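Local coordinates for dual specificity protein phosphatase 8 (Homo sapiens, PDB 4JMK) that probably dephosphorylates phosphotyrosine, phosphoserine and phosphothreonine residues of proteins and thereby negatively regulates mitogen-activated protein kinases, at residues Phe50-Pro54 and Trp66-Ser70. The protein carries 1 engineered substitution. Residues are numbered along the deposited sequence; the frame is centred on the assembly and turned at random.
Sequences FMRVP and WLDKS
Apolar side chains from the end of an edge strand pack against the first turn of a helix in the dual-specificity phosphatase catalytic domain, an α/β fold of the protein tyrosine phosphatase family. Met51 of strand 50-52, with Val53 and Pro54 following it in sequence, meets Trp66, Lys69 and Ser70 around the start of helix 67-79; no hydrogen bond joins the two segments. The indole of Trp66 takes two CH-π contacts on the same face. Val53 CG1 stands 3.9 Å from the centroid of its five-membered ring, while Pro54 CD lies 3.8 Å from that of the six-membered ring, 22° off the normal, the Pro54 side chain running across that of Trp66 at about a right angle. Met51 reaches the helix in full extension, with chi1, chi2 and chi3 all near 180°, and rests CE 3.8 Å from Ser70 N and beside Lys69 CB. The strand pairs in the sheet with strand 29-34, whose Leu33 touches both Met51 and Ser70, and Ile98 of helix 94-107 also packs on Ser70. The predicted nucleophile position, occupied here by the engineered Ser88, lies about 9 Å from Val53, side chain to side chain. Trp66 O accepts from both Ser70 N and Ser70 OG, the hydroxyl sitting above the carbonyl plane at 2.7 Å from Trp66 O, and that same OG meets the methyl Val53 CG2 at 3.5 Å.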
loop_
_atom_site.group_PDB
_atom_site.type_symbol
_atom_site.label_atom_id
_atom_site.label_comp_id
_atom_site.label_asym_id
_atom_site.label_seq_id
_atom_site.Cartn_x
_atom_site.Cartn_y
_atom_site.Cartn_z
ATOM N N PHE A 50 0.833 -13.691 1.140
ATOM C CA PHE A 50 1.860 -12.873 0.504
ATOM C C PHE A 50 1.429 -12.461 -0.888
ATOM O O PHE A 50 0.906 -13.281 -1.639
ATOM C CB PHE A 50 3.163 -13.668 0.391
ATOM C CG PHE A 50 4.262 -12.925 -0.330
ATOM C CD1 PHE A 50 4.998 -11.937 0.328
ATOM C CD2 PHE A 50 4.543 -13.195 -1.665
ATOM C CE1 PHE A 50 6.002 -11.249 -0.330
ATOM C CE2 PHE A 50 5.555 -12.507 -2.329
ATOM C CZ PHE A 50 6.280 -11.533 -1.658
ATOM N N MET A 51 1.673 -11.203 -1.244
ATOM C CA MET A 51 1.415 -10.742 -2.610
ATOM C C MET A 51 2.527 -9.817 -3.061
ATOM O O MET A 51 2.914 -8.909 -2.324
ATOM C CB MET A 51 0.080 -10.001 -2.694
ATOM C CG MET A 51 -0.156 -9.352 -4.066
ATOM S SD MET A 51 -1.695 -8.412 -4.121
ATOM C CE MET A 51 -1.502 -7.553 -5.695
ATOM N N ARG A 52 3.044 -10.042 -4.266
ATOM C CA ARG A 52 4.049 -9.144 -4.841
ATOM C C ARG A 52 3.413 -8.218 -5.879
ATOM O O ARG A 52 2.610 -8.666 -6.695
ATOM C CB ARG A 52 5.183 -9.943 -5.501
ATOM C CG ARG A 52 6.308 -9.054 -6.087
ATOM C CD ARG A 52 7.527 -9.855 -6.599
ATOM N NE ARG A 52 8.159 -10.666 -5.557
ATOM C CZ ARG A 52 9.062 -10.214 -4.685
ATOM N NH1 ARG A 52 9.459 -8.941 -4.715
ATOM N NH2 ARG A 52 9.582 -11.035 -3.786
ATOM N N VAL A 53 3.762 -6.934 -5.818
ATOM C CA VAL A 53 3.501 -5.993 -6.914
ATOM C C VAL A 53 4.859 -5.688 -7.541
ATOM O O VAL A 53 5.635 -4.892 -6.998
ATOM C CB VAL A 53 2.858 -4.691 -6.419
ATOM C CG1 VAL A 53 2.655 -3.713 -7.590
ATOM C CG2 VAL A 53 1.540 -4.993 -5.757
ATOM N N PRO A 54 5.164 -6.357 -8.663
ATOM C CA PRO A 54 6.517 -6.383 -9.221
ATOM C C PRO A 54 6.872 -5.098 -9.966
ATOM O O PRO A 54 6.883 -5.075 -11.197
ATOM C CB PRO A 54 6.466 -7.581 -10.180
ATOM C CG PRO A 54 5.045 -7.613 -10.652
ATOM C CD PRO A 54 4.211 -7.142 -9.473
ATOM N N TRP A 66 -2.322 -2.351 -10.769
ATOM C CA TRP A 66 -2.072 -3.204 -9.606
ATOM C C TRP A 66 -2.837 -2.701 -8.404
ATOM O O TRP A 66 -2.902 -3.385 -7.392
ATOM C CB TRP A 66 -0.581 -3.212 -9.262
ATOM C CG TRP A 66 0.251 -3.969 -10.243
ATOM C CD1 TRP A 66 1.106 -3.450 -11.176
ATOM C CD2 TRP A 66 0.325 -5.393 -10.377
ATOM N NE1 TRP A 66 1.699 -4.468 -11.891
ATOM C CE2 TRP A 66 1.235 -5.670 -11.420
ATOM C CE3 TRP A 66 -0.294 -6.462 -9.721
ATOM C CZ2 TRP A 66 1.545 -6.978 -11.815
ATOM C CZ3 TRP A 66 0.010 -7.753 -10.117
ATOM C CH2 TRP A 66 0.922 -8.000 -11.153
ATOM N N LEU A 67 -3.408 -1.504 -8.507
ATOM C CA LEU A 67 -4.021 -0.867 -7.340
ATOM C C LEU A 67 -5.265 -1.601 -6.847
ATOM O O LEU A 67 -5.395 -1.872 -5.659
ATOM C CB LEU A 67 -4.326 0.615 -7.615
ATOM C CG LEU A 67 -3.076 1.492 -7.767
ATOM C CD1 LEU A 67 -3.439 2.955 -8.097
ATOM C CD2 LEU A 67 -2.221 1.411 -6.503
ATOM N N ASP A 68 -6.172 -1.952 -7.748
ATOM C CA ASP A 68 -7.378 -2.649 -7.313
ATOM C C ASP A 68 -7.081 -4.012 -6.660
ATOM O O ASP A 68 -7.711 -4.369 -5.663
ATOM C CB ASP A 68 -8.380 -2.780 -8.464
ATOM C CG ASP A 68 -9.191 -1.501 -8.687
ATOM O OD1 ASP A 68 -9.407 -0.722 -7.721
ATOM O OD2 ASP A 68 -9.628 -1.287 -9.834
ATOM N N LYS A 69 -6.117 -4.756 -7.203
ATOM C CA LYS A 69 -5.733 -6.046 -6.621
ATOM C C LYS A 69 -4.988 -5.902 -5.292
ATOM O O LYS A 69 -5.139 -6.736 -4.397
ATOM C CB LYS A 69 -4.902 -6.872 -7.613
ATOM C CG LYS A 69 -5.728 -7.449 -8.759
ATOM C CD LYS A 69 -4.943 -8.506 -9.533
ATOM C CE LYS A 69 -5.775 -9.134 -10.649
ATOM N NZ LYS A 69 -5.284 -8.735 -12.005
ATOM N N SER A 70 -4.166 -4.861 -5.177
ATOM C CA SER A 70 -3.499 -4.541 -3.907
ATOM C C SER A 70 -4.521 -4.207 -2.824
ATOM O O SER A 70 -4.439 -4.682 -1.690
ATOM C CB SER A 70 -2.579 -3.328 -4.106
ATOM O OG SER A 70 -1.566 -3.587 -5.063
#